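Local coordinates for glycerol kinase, putative (Plasmodium falciparum, PDB 2W41), which probably catalyses the ATP-dependent phosphorylation of glycerol to sn-glycerol 3-phosphate, and is captured here with ADP bound, at residues 269-274 and 416-421; 276-281 and 398-403; 292-297 and 310-315; 436-441 and 479-484. All blocks are in the same frame, centred on the assembly; numbering follows the deposited sequence.

Interaction 1. Residues 269-274 and 416-421. With ADP (adenosine-5'-diphosphate), chain N.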
loop_
_atom_site.group_PDB
_atom_site.type_symbol
_atom_site.label_atom_id
_atom_site.label_comp_id
_atom_site.label_asym_id
_atom_site.label_seq_id
_atom_site.Cartn_x
_atom_site.Cartn_y
_atom_site.Cartn_z
ATOM N N LYS B 269 -18.822 24.260 -8.827
ATOM C CA LYS B 269 -17.778 24.466 -7.799
ATOM C C LYS B 269 -17.397 23.165 -7.084
ATOM O O LYS B 269 -18.238 22.309 -6.876
ATOM C CB LYS B 269 -18.148 25.562 -6.790
ATOM C CG LYS B 269 -19.217 25.167 -5.814
ATOM C CD LYS B 269 -19.173 26.012 -4.544
ATOM C CE LYS B 269 -18.253 25.419 -3.477
ATOM N NZ LYS B 269 -18.654 24.061 -3.112
ATOM N N CYS B 270 -16.120 23.009 -6.738
ATOM C CA CYS B 270 -15.664 21.867 -5.933
ATOM C C CYS B 270 -14.906 22.345 -4.721
ATOM O O CYS B 270 -14.077 23.229 -4.857
ATOM C CB CYS B 270 -14.784 20.949 -6.775
ATOM S SG CYS B 270 -14.260 19.429 -5.989
ATOM N N THR B 271 -15.202 21.787 -3.537
ATOM C CA THR B 271 -14.401 22.038 -2.318
ATOM C C THR B 271 -13.459 20.870 -2.096
ATOM O O THR B 271 -13.903 19.719 -2.071
ATOM C CB THR B 271 -15.284 22.232 -1.094
ATOM O OG1 THR B 271 -16.097 23.408 -1.265
ATOM C CG2 THR B 271 -14.458 22.352 0.195
ATOM N N TYR B 272 -12.155 21.141 -1.956
ATOM C CA TYR B 272 -11.209 20.091 -1.619
ATOM C C TYR B 272 -10.633 20.269 -0.235
ATOM O O TYR B 272 -9.489 20.697 -0.074
ATOM C CB TYR B 272 -10.039 20.064 -2.580
ATOM C CG TYR B 272 -10.282 19.753 -4.027
ATOM C CD1 TYR B 272 -10.595 20.664 -4.889
ATOM C CD2 TYR B 272 -10.051 18.567 -4.530
ATOM C CE1 TYR B 272 -10.743 20.383 -6.245
ATOM C CE2 TYR B 272 -10.205 18.295 -5.837
ATOM C CZ TYR B 272 -10.531 19.198 -6.708
ATOM O OH TYR B 272 -10.672 18.892 -8.049
ATOM N N GLY B 273 -11.428 19.918 0.763
ATOM C CA GLY B 273 -11.008 19.887 2.155
ATOM C C GLY B 273 -10.919 18.458 2.669
ATOM O O GLY B 273 -10.648 17.523 1.904
ATOM N N THR B 274 -11.092 18.299 3.975
ATOM C CA THR B 274 -11.343 16.996 4.565
ATOM C C THR B 274 -12.383 16.236 3.713
ATOM O O THR B 274 -12.135 15.084 3.305
ATOM C CB THR B 274 -11.770 17.165 6.006
ATOM O OG1 THR B 274 -10.693 17.790 6.669
ATOM C CG2 THR B 274 -11.996 15.841 6.681
ATOM N N ARG B 416 -14.776 26.092 -10.217
ATOM C CA ARG B 416 -14.261 26.984 -9.197
ATOM C C ARG B 416 -13.994 26.191 -7.944
ATOM O O ARG B 416 -14.888 25.534 -7.470
ATOM C CB ARG B 416 -15.256 28.138 -8.888
ATOM C CG ARG B 416 -15.747 28.963 -10.117
ATOM C CD ARG B 416 -14.937 30.231 -10.417
ATOM N NE ARG B 416 -14.812 31.129 -9.264
ATOM C CZ ARG B 416 -13.945 32.139 -9.181
ATOM N NH1 ARG B 416 -13.128 32.378 -10.185
ATOM N NH2 ARG B 416 -13.895 32.908 -8.101
ATOM N N CYS B 417 -12.778 26.294 -7.397
ATOM C CA CYS B 417 -12.311 25.388 -6.345
ATOM C C CYS B 417 -11.859 26.124 -5.125
ATOM O O CYS B 417 -11.302 27.230 -5.200
ATOM C CB CYS B 417 -11.172 24.485 -6.842
ATOM S SG CYS B 417 -11.649 23.448 -8.232
ATOM N N ASP B 418 -12.099 25.508 -3.982
ATOM C CA ASP B 418 -11.608 26.034 -2.735
ATOM C C ASP B 418 -11.181 24.866 -1.819
ATOM O O ASP B 418 -11.216 23.699 -2.235
ATOM C CB ASP B 418 -12.602 27.038 -2.114
ATOM C CG ASP B 418 -14.056 26.502 -2.031
ATOM O OD1 ASP B 418 -14.857 26.570 -3.016
ATOM O OD2 ASP B 418 -14.421 26.032 -0.952
ATOM N N GLY B 419 -10.705 25.182 -0.616
ATOM C CA GLY B 419 -10.203 24.207 0.337
ATOM C C GLY B 419 -8.692 24.105 0.265
ATOM O O GLY B 419 -8.071 24.514 -0.712
ATOM N N GLY B 420 -8.109 23.509 1.287
ATOM C CA GLY B 420 -6.679 23.428 1.432
ATOM C C GLY B 420 -5.910 22.574 0.447
ATOM O O GLY B 420 -4.717 22.809 0.230
ATOM N N MET B 421 -6.549 21.593 -0.163
ATOM C CA MET B 421 -5.878 20.842 -1.237
ATOM C C MET B 421 -5.611 21.722 -2.478
ATOM O O MET B 421 -4.802 21.345 -3.333
ATOM C CB MET B 421 -6.662 19.580 -1.633
ATOM C CG MET B 421 -6.867 18.566 -0.519
ATOM S SD MET B 421 -7.536 17.006 -1.119
ATOM C CE MET B 421 -6.005 16.282 -1.675
HETATM P PB ADP N . -11.717 21.273 6.255
HETATM O O1B ADP N . -11.970 22.596 6.948
HETATM O O2B ADP N . -12.673 20.933 5.101
HETATM O O3B ADP N . -11.565 20.172 7.282
HETATM P PA ADP N . -9.461 22.517 4.748
HETATM O O1A ADP N . -10.271 23.006 3.573
HETATM O O2A ADP N . -8.871 23.493 5.757
HETATM O O3A ADP N . -10.233 21.338 5.572
HETATM O "O5'" ADP N . -8.232 21.664 4.149
HETATM C "C5'" ADP N . -7.661 20.615 4.913
HETATM C "C4'" ADP N . -7.542 19.382 4.017
HETATM O "O4'" ADP N . -6.593 19.629 2.979
HETATM C "C3'" ADP N . -6.975 18.201 4.771
HETATM O "O3'" ADP N . -7.452 17.036 4.103
HETATM C "C2'" ADP N . -5.489 18.310 4.524
HETATM O "O2'" ADP N . -4.794 17.088 4.791
HETATM C "C1'" ADP N . -5.479 18.723 3.061
HETATM N N9 ADP N . -4.240 19.398 2.565
HETATM C C8 ADP N . -3.670 20.487 3.115
HETATM N N7 ADP N . -2.569 20.883 2.428
HETATM C C5 ADP N . -2.417 20.041 1.390
HETATM C C6 ADP N . -1.455 19.896 0.270
HETATM N N6 ADP N . -0.439 20.761 0.165
HETATM N N1 ADP N . -1.613 18.877 -0.615
HETATM C C2 ADP N . -2.627 17.981 -0.498
HETATM N N3 ADP N . -3.552 18.057 0.493
HETATM C C4 ADP N . -3.515 19.057 1.463
#

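Interaction 2. Residues 276-281 and 398-403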
loop_
_atom_site.group_PDB
_atom_site.type_symbol
_atom_site.label_atom_id
_atom_site.label_comp_id
_atom_site.label_asym_id
_atom_site.label_seq_id
_atom_site.Cartn_x
_atom_site.Cartn_y
_atom_site.Cartn_z
ATOM N N VAL B 276 -14.417 16.106 0.081
ATOM C CA VAL B 276 -14.290 16.512 -1.318
ATOM C C VAL B 276 -15.652 16.310 -1.964
ATOM O O VAL B 276 -16.128 15.176 -2.096
ATOM C CB VAL B 276 -13.186 15.683 -2.059
ATOM C CG1 VAL B 276 -13.132 16.029 -3.562
ATOM C CG2 VAL B 276 -11.798 15.854 -1.368
ATOM N N PHE B 277 -16.305 17.411 -2.316
ATOM C CA PHE B 277 -17.651 17.361 -2.882
ATOM C C PHE B 277 -17.888 18.475 -3.930
ATOM O O PHE B 277 -17.205 19.485 -3.966
ATOM C CB PHE B 277 -18.687 17.425 -1.747
ATOM C CG PHE B 277 -18.587 18.677 -0.931
ATOM C CD1 PHE B 277 -17.804 18.711 0.216
ATOM C CD2 PHE B 277 -19.240 19.830 -1.342
ATOM C CE1 PHE B 277 -17.684 19.870 0.962
ATOM C CE2 PHE B 277 -19.118 20.990 -0.616
ATOM C CZ PHE B 277 -18.337 21.013 0.549
ATOM N N LEU B 278 -18.905 18.309 -4.749
ATOM C CA LEU B 278 -19.067 19.116 -5.925
ATOM C C LEU B 278 -20.528 19.557 -6.107
ATOM O O LEU B 278 -21.460 18.802 -5.791
ATOM C CB LEU B 278 -18.593 18.242 -7.066
ATOM C CG LEU B 278 -19.029 18.296 -8.507
ATOM C CD1 LEU B 278 -18.326 19.425 -9.212
ATOM C CD2 LEU B 278 -18.573 16.990 -9.095
ATOM N N LEU B 279 -20.730 20.782 -6.610
ATOM C CA LEU B 279 -22.045 21.213 -7.069
ATOM C C LEU B 279 -21.946 21.730 -8.498
ATOM O O LEU B 279 -21.120 22.587 -8.762
ATOM C CB LEU B 279 -22.649 22.280 -6.158
ATOM C CG LEU B 279 -23.441 21.829 -4.925
ATOM C CD1 LEU B 279 -22.636 21.962 -3.587
ATOM C CD2 LEU B 279 -24.749 22.583 -4.827
ATOM N N ILE B 280 -22.795 21.207 -9.400
ATOM C CA ILE B 280 -22.938 21.718 -10.790
ATOM C C ILE B 280 -24.275 22.420 -10.997
ATOM O O ILE B 280 -25.320 21.786 -10.879
ATOM C CB ILE B 280 -22.860 20.599 -11.885
ATOM C CG1 ILE B 280 -21.580 19.762 -11.764
ATOM C CG2 ILE B 280 -22.899 21.238 -13.285
ATOM C CD1 ILE B 280 -21.449 18.570 -12.806
ATOM N N ASN B 281 -24.234 23.708 -11.323
ATOM C CA ASN B 281 -25.424 24.469 -11.702
ATOM C C ASN B 281 -26.126 23.949 -13.004
ATOM O O ASN B 281 -25.515 23.874 -14.090
ATOM C CB ASN B 281 -25.046 25.953 -11.781
ATOM C CG ASN B 281 -26.220 26.859 -12.130
ATOM O OD1 ASN B 281 -27.100 26.493 -12.925
ATOM N ND2 ASN B 281 -26.221 28.058 -11.559
ATOM N N GLU B 398 -15.178 10.537 -12.290
ATOM C CA GLU B 398 -16.351 9.668 -12.439
ATOM C C GLU B 398 -17.646 10.360 -12.114
ATOM O O GLU B 398 -18.660 10.125 -12.768
ATOM C CB GLU B 398 -16.220 8.444 -11.556
ATOM C CG GLU B 398 -15.079 7.521 -11.991
ATOM C CD GLU B 398 -15.311 6.113 -11.602
ATOM O OE1 GLU B 398 -16.474 5.694 -11.557
ATOM O OE2 GLU B 398 -14.341 5.405 -11.325
ATOM N N ILE B 399 -17.630 11.203 -11.108
ATOM C CA ILE B 399 -18.802 11.966 -10.727
ATOM C C ILE B 399 -19.117 13.025 -11.742
ATOM O O ILE B 399 -20.249 13.070 -12.209
ATOM C CB ILE B 399 -18.712 12.483 -9.251
ATOM C CG1 ILE B 399 -19.051 11.282 -8.353
ATOM C CG2 ILE B 399 -19.665 13.635 -9.013
ATOM C CD1 ILE B 399 -18.717 11.420 -6.943
ATOM N N VAL B 400 -18.121 13.826 -12.134
ATOM C CA VAL B 400 -18.308 14.779 -13.223
ATOM C C VAL B 400 -18.805 14.110 -14.468
ATOM O O VAL B 400 -19.732 14.576 -15.064
ATOM C CB VAL B 400 -17.041 15.560 -13.567
ATOM C CG1 VAL B 400 -17.248 16.363 -14.850
ATOM C CG2 VAL B 400 -16.646 16.499 -12.409
ATOM N N ASP B 401 -18.201 12.997 -14.869
ATOM C CA ASP B 401 -18.632 12.332 -16.101
ATOM C C ASP B 401 -20.060 11.762 -15.999
ATOM O O ASP B 401 -20.788 11.725 -16.980
ATOM C CB ASP B 401 -17.607 11.324 -16.601
ATOM C CG ASP B 401 -18.119 10.512 -17.809
ATOM O OD1 ASP B 401 -18.324 11.089 -18.924
ATOM O OD2 ASP B 401 -18.315 9.281 -17.647
ATOM N N SER B 402 -20.482 11.413 -14.782
ATOM C CA SER B 402 -21.851 11.005 -14.538
ATOM C C SER B 402 -22.809 12.180 -14.665
ATOM O O SER B 402 -23.741 12.150 -15.437
ATOM C CB SER B 402 -21.988 10.342 -13.161
ATOM O OG SER B 402 -23.315 9.826 -12.947
ATOM N N LEU B 403 -22.589 13.211 -13.870
ATOM C CA LEU B 403 -23.468 14.350 -13.837
ATOM C C LEU B 403 -23.605 14.999 -15.239
ATOM O O LEU B 403 -24.748 15.229 -15.702
ATOM C CB LEU B 403 -23.001 15.328 -12.740
ATOM C CG LEU B 403 -22.935 14.866 -11.249
ATOM C CD1 LEU B 403 -22.418 15.951 -10.316
ATOM C CD2 LEU B 403 -24.291 14.408 -10.710
#

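Interaction 3. Residues 292-297 and 310-315. With EDO (1,2-ethanediol), chain P.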
loop_
_atom_site.group_PDB
_atom_site.type_symbol
_atom_site.label_atom_id
_atom_site.label_comp_id
_atom_site.label_asym_id
_atom_site.label_seq_id
_atom_site.Cartn_x
_atom_site.Cartn_y
_atom_site.Cartn_z
ATOM N N GLY B 292 -27.660 8.039 -8.603
ATOM C CA GLY B 292 -27.920 8.310 -7.194
ATOM C C GLY B 292 -27.371 9.591 -6.598
ATOM O O GLY B 292 -27.308 9.705 -5.376
ATOM N N LEU B 293 -26.984 10.560 -7.425
ATOM C CA LEU B 293 -26.581 11.877 -6.906
ATOM C C LEU B 293 -27.792 12.785 -6.613
ATOM O O LEU B 293 -28.921 12.488 -7.004
ATOM C CB LEU B 293 -25.520 12.522 -7.804
ATOM C CG LEU B 293 -24.250 11.598 -7.863
ATOM C CD1 LEU B 293 -23.445 11.768 -9.110
ATOM C CD2 LEU B 293 -23.318 11.649 -6.611
ATOM N N ILE B 294 -27.570 13.862 -5.886
ATOM C CA ILE B 294 -28.657 14.675 -5.369
ATOM C C ILE B 294 -29.027 15.849 -6.303
ATOM O O ILE B 294 -28.161 16.589 -6.730
ATOM C CB ILE B 294 -28.306 15.169 -3.924
ATOM C CG1 ILE B 294 -28.352 13.994 -2.936
ATOM C CG2 ILE B 294 -29.253 16.239 -3.468
ATOM C CD1 ILE B 294 -27.752 14.270 -1.622
ATOM N N THR B 295 -30.319 15.967 -6.615
ATOM C CA THR B 295 -30.958 17.113 -7.297
ATOM C C THR B 295 -31.327 18.147 -6.233
ATOM O O THR B 295 -32.104 17.859 -5.311
ATOM C CB THR B 295 -32.247 16.633 -8.103
ATOM O OG1 THR B 295 -31.848 15.702 -9.103
ATOM C CG2 THR B 295 -32.990 17.753 -8.787
ATOM N N THR B 296 -30.748 19.342 -6.326
ATOM C CA THR B 296 -31.076 20.396 -5.354
ATOM C C THR B 296 -31.446 21.764 -5.994
ATOM O O THR B 296 -31.400 21.922 -7.235
ATOM C CB THR B 296 -29.954 20.523 -4.250
ATOM O OG1 THR B 296 -30.393 21.393 -3.197
ATOM C CG2 THR B 296 -28.591 21.004 -4.845
ATOM N N ILE B 297 -31.829 22.731 -5.136
ATOM C CA ILE B 297 -31.957 24.158 -5.523
ATOM C C ILE B 297 -30.639 24.891 -5.286
ATOM O O ILE B 297 -30.135 24.918 -4.166
ATOM C CB ILE B 297 -33.035 24.919 -4.718
ATOM C CG1 ILE B 297 -34.328 24.141 -4.691
ATOM C CG2 ILE B 297 -33.303 26.361 -5.354
ATOM C CD1 ILE B 297 -35.037 24.186 -6.042
ATOM N N ALA B 310 -29.393 22.543 -9.210
ATOM C CA ALA B 310 -28.043 22.011 -9.122
ATOM C C ALA B 310 -27.997 20.489 -8.976
ATOM O O ALA B 310 -28.978 19.828 -8.621
ATOM C CB ALA B 310 -27.297 22.668 -7.996
ATOM N N LEU B 311 -26.834 19.941 -9.271
ATOM C CA LEU B 311 -26.540 18.546 -9.004
ATOM C C LEU B 311 -25.332 18.507 -8.045
ATOM O O LEU B 311 -24.392 19.320 -8.155
ATOM C CB LEU B 311 -26.252 17.805 -10.306
ATOM C CG LEU B 311 -27.410 17.276 -11.175
ATOM C CD1 LEU B 311 -26.843 16.763 -12.522
ATOM C CD2 LEU B 311 -28.273 16.181 -10.506
ATOM N N GLU B 312 -25.385 17.567 -7.107
ATOM C CA GLU B 312 -24.497 17.475 -5.948
ATOM C C GLU B 312 -23.867 16.089 -5.869
ATOM O O GLU B 312 -24.542 15.088 -6.030
ATOM C CB GLU B 312 -25.330 17.736 -4.687
ATOM C CG GLU B 312 -24.604 18.167 -3.412
ATOM C CD GLU B 312 -25.532 19.005 -2.531
ATOM O OE1 GLU B 312 -26.678 18.529 -2.334
ATOM O OE2 GLU B 312 -25.161 20.135 -2.055
ATOM N N GLY B 313 -22.565 16.027 -5.615
ATOM C CA GLY B 313 -21.867 14.748 -5.521
ATOM C C GLY B 313 -20.784 14.838 -4.480
ATOM O O GLY B 313 -20.162 15.882 -4.330
ATOM N N SER B 314 -20.544 13.749 -3.758
ATOM C CA SER B 314 -19.555 13.738 -2.659
ATOM C C SER B 314 -18.681 12.495 -2.727
ATOM O O SER B 314 -19.189 11.402 -3.045
ATOM C CB SER B 314 -20.256 13.809 -1.309
ATOM O OG SER B 314 -19.308 13.727 -0.275
ATOM N N ILE B 315 -17.377 12.644 -2.488
ATOM C CA ILE B 315 -16.512 11.438 -2.404
ATOM C C ILE B 315 -16.073 11.170 -0.988
ATOM O O ILE B 315 -15.023 10.597 -0.757
ATOM C CB ILE B 315 -15.367 11.348 -3.465
ATOM C CG1 ILE B 315 -14.308 12.456 -3.320
ATOM C CG2 ILE B 315 -15.978 11.363 -4.887
ATOM C CD1 ILE B 315 -12.968 12.180 -4.081
HETATM C C1 EDO P . -12.833 7.430 1.629
HETATM O O1 EDO P . -13.520 6.405 0.894
HETATM C C2 EDO P . -13.385 8.798 1.283
HETATM O O2 EDO P . -12.715 9.301 0.122
#

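Interaction 4. Residues 436-441 and 479-484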
loop_
_atom_site.group_PDB
_atom_site.type_symbol
_atom_site.label_atom_id
_atom_site.label_comp_id
_atom_site.label_asym_id
_atom_site.label_seq_id
_atom_site.Cartn_x
_atom_site.Cartn_y
_atom_site.Cartn_z
ATOM N N ASN B 436 -10.813 17.305 -17.561
ATOM C CA ASN B 436 -10.875 18.106 -18.800
ATOM C C ASN B 436 -11.709 19.322 -18.505
ATOM O O ASN B 436 -12.859 19.456 -18.970
ATOM C CB ASN B 436 -11.473 17.305 -19.961
ATOM C CG ASN B 436 -10.992 17.784 -21.309
ATOM O OD1 ASN B 436 -10.193 18.714 -21.392
ATOM N ND2 ASN B 436 -11.427 17.112 -22.378
ATOM N N THR B 437 -11.160 20.192 -17.680
ATOM C CA THR B 437 -11.897 21.367 -17.306
ATOM C C THR B 437 -10.932 22.466 -16.890
ATOM O O THR B 437 -9.794 22.211 -16.446
ATOM C CB THR B 437 -12.917 21.065 -16.195
ATOM O OG1 THR B 437 -13.829 22.159 -16.060
ATOM C CG2 THR B 437 -12.220 20.802 -14.860
ATOM N N LYS B 438 -11.387 23.690 -17.095
ATOM C CA LYS B 438 -10.724 24.852 -16.609
ATOM C C LYS B 438 -11.052 24.838 -15.129
ATOM O O LYS B 438 -12.209 24.610 -14.725
ATOM C CB LYS B 438 -11.337 26.079 -17.306
ATOM C CG LYS B 438 -10.666 27.433 -17.111
ATOM C CD LYS B 438 -11.790 28.477 -17.120
ATOM C CE LYS B 438 -11.610 29.725 -17.999
ATOM N NZ LYS B 438 -12.961 30.419 -17.967
ATOM N N ILE B 439 -10.008 25.036 -14.340
ATOM C CA ILE B 439 -10.064 25.163 -12.917
ATOM C C ILE B 439 -9.588 26.569 -12.524
ATOM O O ILE B 439 -8.505 27.014 -12.903
ATOM C CB ILE B 439 -9.190 24.044 -12.215
ATOM C CG1 ILE B 439 -9.929 22.690 -12.236
ATOM C CG2 ILE B 439 -8.778 24.466 -10.757
ATOM C CD1 ILE B 439 -9.209 21.586 -11.506
ATOM N N GLU B 440 -10.409 27.244 -11.734
ATOM C CA GLU B 440 -10.084 28.544 -11.134
ATOM C C GLU B 440 -10.174 28.354 -9.635
ATOM O O GLU B 440 -11.109 27.729 -9.148
ATOM C CB GLU B 440 -11.069 29.635 -11.614
ATOM C CG GLU B 440 -10.917 29.960 -13.081
ATOM C CD GLU B 440 -12.035 30.828 -13.661
ATOM O OE1 GLU B 440 -12.978 31.169 -12.934
ATOM O OE2 GLU B 440 -11.979 31.188 -14.866
ATOM N N VAL B 441 -9.167 28.848 -8.926
ATOM C CA VAL B 441 -9.148 28.966 -7.483
ATOM C C VAL B 441 -9.479 30.451 -7.187
ATOM O O VAL B 441 -8.735 31.355 -7.613
ATOM C CB VAL B 441 -7.722 28.604 -6.945
ATOM C CG1 VAL B 441 -7.649 28.677 -5.540
ATOM C CG2 VAL B 441 -7.452 27.230 -7.095
ATOM N N VAL B 479 -5.223 29.785 -11.998
ATOM C CA VAL B 479 -6.075 29.309 -13.107
ATOM C C VAL B 479 -5.323 28.173 -13.798
ATOM O O VAL B 479 -4.081 28.227 -13.951
ATOM C CB VAL B 479 -6.441 30.439 -14.146
ATOM C CG1 VAL B 479 -7.198 29.867 -15.366
ATOM C CG2 VAL B 479 -7.303 31.506 -13.497
ATOM N N PHE B 480 -6.084 27.138 -14.178
ATOM C CA PHE B 480 -5.551 25.887 -14.775
ATOM C C PHE B 480 -6.358 25.501 -15.993
ATOM O O PHE B 480 -7.588 25.596 -15.981
ATOM C CB PHE B 480 -5.575 24.757 -13.746
ATOM C CG PHE B 480 -4.703 25.011 -12.564
ATOM C CD1 PHE B 480 -3.385 24.627 -12.583
ATOM C CD2 PHE B 480 -5.193 25.664 -11.454
ATOM C CE1 PHE B 480 -2.553 24.889 -11.502
ATOM C CE2 PHE B 480 -4.395 25.945 -10.382
ATOM C CZ PHE B 480 -3.066 25.559 -10.383
ATOM N N HIS B 481 -5.654 25.083 -17.046
ATOM C CA HIS B 481 -6.271 24.618 -18.301
ATOM C C HIS B 481 -5.700 23.247 -18.540
ATOM O O HIS B 481 -4.577 22.970 -18.129
ATOM C CB HIS B 481 -5.893 25.539 -19.487
ATOM C CG HIS B 481 -6.230 26.977 -19.251
ATOM N ND1 HIS B 481 -7.428 27.537 -19.652
ATOM C CD2 HIS B 481 -5.555 27.952 -18.584
ATOM C CE1 HIS B 481 -7.461 28.801 -19.257
ATOM N NE2 HIS B 481 -6.341 29.074 -18.603
ATOM N N SER B 482 -6.462 22.394 -19.204
ATOM C CA SER B 482 -6.012 21.034 -19.463
ATOM C C SER B 482 -4.787 20.953 -20.396
ATOM O O SER B 482 -4.824 21.470 -21.533
ATOM C CB SER B 482 -7.145 20.219 -20.049
ATOM O OG SER B 482 -6.577 19.123 -20.728
ATOM N N LYS B 483 -3.727 20.289 -19.907
ATOM C CA LYS B 483 -2.497 20.059 -20.657
ATOM C C LYS B 483 -2.329 18.603 -21.135
ATOM O O LYS B 483 -1.258 18.218 -21.568
ATOM C CB LYS B 483 -1.296 20.455 -19.832
ATOM C CG LYS B 483 -1.098 21.910 -19.599
ATOM C CD LYS B 483 -0.089 22.018 -18.490
ATOM C CE LYS B 483 0.196 23.454 -18.114
ATOM N NZ LYS B 483 1.152 24.061 -19.088
ATOM N N MET B 484 -3.401 17.816 -21.111
ATOM C CA MET B 484 -3.354 16.391 -21.451
ATOM C C MET B 484 -4.197 16.103 -22.678
ATOM O O MET B 484 -5.342 16.540 -22.776
ATOM C CB MET B 484 -3.837 15.556 -20.247
ATOM C CG MET B 484 -3.947 14.038 -20.445
ATOM S SD MET B 484 -4.385 13.113 -18.943
ATOM C CE MET B 484 -3.016 13.400 -17.850
#

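Interaction 1. Residues 269-274 and 416-421
The ring of Tyr-272 meets Cys-417 at its edge: SG lies in the ring plane, 3.8 Å from CE1, a sulfur-aromatic contact. Over one face stands Cys-270 SG from the ring's own strand, displaced toward the rim, while Met-421 CB packs on Tyr-272 CB at 3.5 Å. Two residues along from Cys-270, Tyr-272 turns its ring to the side of the sheet where both cysteines lie. The two strands run parallel, and Cys-270 bonds through its N to Arg-416 O and through its O to Asp-418 N. Tyr-272 N then gives Asp-418 O a nearly straight bond of 2.7 Å (177°). The sheet's other face is polar. Asp-418 OD2 sits 3.1 Å from Thr-271 OG1, which also accepts a bond from Lys-269 NZ; that lysine has a further partner in Gln-253, and Arg-416 reaches away to Glu-440. Beyond the strand ends both segments turn to the nucleotide. Met-421 N closes on Tyr-272 O, Gly-420 N bonds ADP O1A at 3.2 Å, and Thr-274 OG1 lies 2.6 Å from ADP O3B. Gly-273 CA and Gly-419 CA both come to 3.5 Å from ADP O1A. Two glycine-bearing turns at the ends of adjacent strands, holding the phosphates between them, typify the nucleotide site of the sugar kinase/Hsp70/actin superfamily.

Interaction 2. Residues 276-281 and 398-403
Strand 276-281 and helix 398-403 run nearly parallel, their axes 20° apart and 10.2 Å from each other at closest approach, a spacing that leaves the meeting to side chains alone. It illustrates how a helix packs on a sheet: alternate strand residues, Leu-278 and Ile-280, point at the helix, which answers with Ile-399, Val-400 and Leu-403. Leu-278 works through a single methyl. With CG anti to the backbone N (chi1 153°), its CD2 is carried out to the helix, where it touches Ile-399 CG2 at 3.5 Å and Val-400 CG2 at 3.9 Å; Leu-403 CD1 is slightly farther away. The side chains of Leu-278 and Ile-399 slide past one another in opposite directions, whereas those of Leu-278 and Val-400 cross at about a right angle. One helical turn beyond Ile-399, Leu-403 meets the extended end of Ile-280. Ile-280 CD1 lies 3.6 Å from Leu-403 CB and 3.7 Å from Leu-403 CD1, so the tip of the isoleucine rests against both the root and one branch of the leucine. All five residues are buried and the contact is wholly apolar. Glu-398, off this interface, pairs instead with Arg-363 and Trp-496. The strand lies between strands 267-272 and 308-314, with Ile-280 also touching Ala-268. Phe-277 and Leu-279 face the other way, toward helix 252-259, while Leu-403 extends the packing of helix 381-407 onto Leu-293 and Leu-311.

Interaction 3. Residues 292-297 and 310-315
Ile-294 and Glu-312 lie side by side and point the same way, with Ile-294 CG2 3.6 Å from Glu-312 OE1. The glutamate runs extended along the isoleucine, its CG opposite the backbone N (chi1 -160°), to a carboxylate that Arg-193 and Arg-89 hold, one at each oxygen; these partners probably favour its charged form. On the same face Thr-296 CG2 packs 3.8 Å from Ala-310 CB, leaving Thr-296 OG1 to bond Ser-192. This tight part is an antiparallel beta hairpin at the sheet's margin, with hydrogen-bonded pairs at Ile-294/Glu-312 and Thr-296/Ala-310. Thr-296 N to Ala-310 O is short and nearly straight (2.9 Å, 173°), whereas Ile-294 N to Glu-312 O is longer, 3.3 Å, and uses a lone pair in the carbonyl plane. Between these pairs, on the opposite face, the non-hydrogen-bonded pair Thr-295/Leu-311 brings Thr-295 OG1 to 3.9 Å from Leu-311 CD2; OG1 bonds Val-287 O. Toward the other end the strands part: Leu-293 CD2 rests 3.6 Å from Gly-313 CA, but Ser-314, partly exposed, barely touches. Beyond it the strand ends; Ile-315, bonded through its backbone to Val-276, accepts at O a 2.8 Å bond from O2 of 1,2-ethanediol, probably a crystallisation additive.

Interaction 4. Residues 436-441 and 479-484
Ile-439 and Phe-480 form the hydrogen-bonded pair that joins the last two strands of the seven-stranded sheet, antiparallel at its edge. Ile-439 N gives Phe-480 O a 3.0 Å bond, and the return bond from Phe-480 N to Ile-439 O measures 2.7 Å and lies in the carbonyl plane. Their side chains cross obliquely on one face, Ile-439 CG2 being 3.8 Å from Phe-480 CD2. On the other, Glu-440 and Val-479 run alongside each other and meet CG to CG2 at 4.0 Å. Lys-438 lies beside His-481 in the same manner, its CG 4.1 Å from His-481 CE1, while the bent chain beyond carries NZ to a salt bridge with Glu-440 OE2, weak as a hydrogen bond. A second layer lies against these groups. Arg-416, on the adjoining strand, takes the other carboxylate oxygen of Glu-440; Met-428 and Gln-429 of helix 425-435 pack on Phe-480, and Cys-417 touches Ile-439. At the far end of the contact Asn-436, with positive phi (71°), is the first residue to leave that helix, and Arg-489 of helix 486-504 touches both it and Ser-482. Here Asn-436 OD1 comes within 3.7 Å of Ser-482 CB.

Overall arrangement
After the N-terminal sheet, the chain enters strand 267-272 and turns back as strand 276-281, opening interactions 1 and 2 in succession. Interaction 3 closes first, as a local hairpin across a short loop. Helix 381-407 then returns to complete interaction 2, and strand 414-418 completes interaction 1, giving three contacts that nest one within another. Interaction 4 follows in series, opening at strand 439-442 and closing as strand 476-480 arrives. One mixed sheet connects them all: backbone bonds join interaction 3 to 2 and 2 to 1, while the backbone bond from Cys-417 N to Glu-440 O ties interaction 1 to 4. Interactions 3 and 4 thus mark the sheet's opposite margins, with their centres about 22 Å apart.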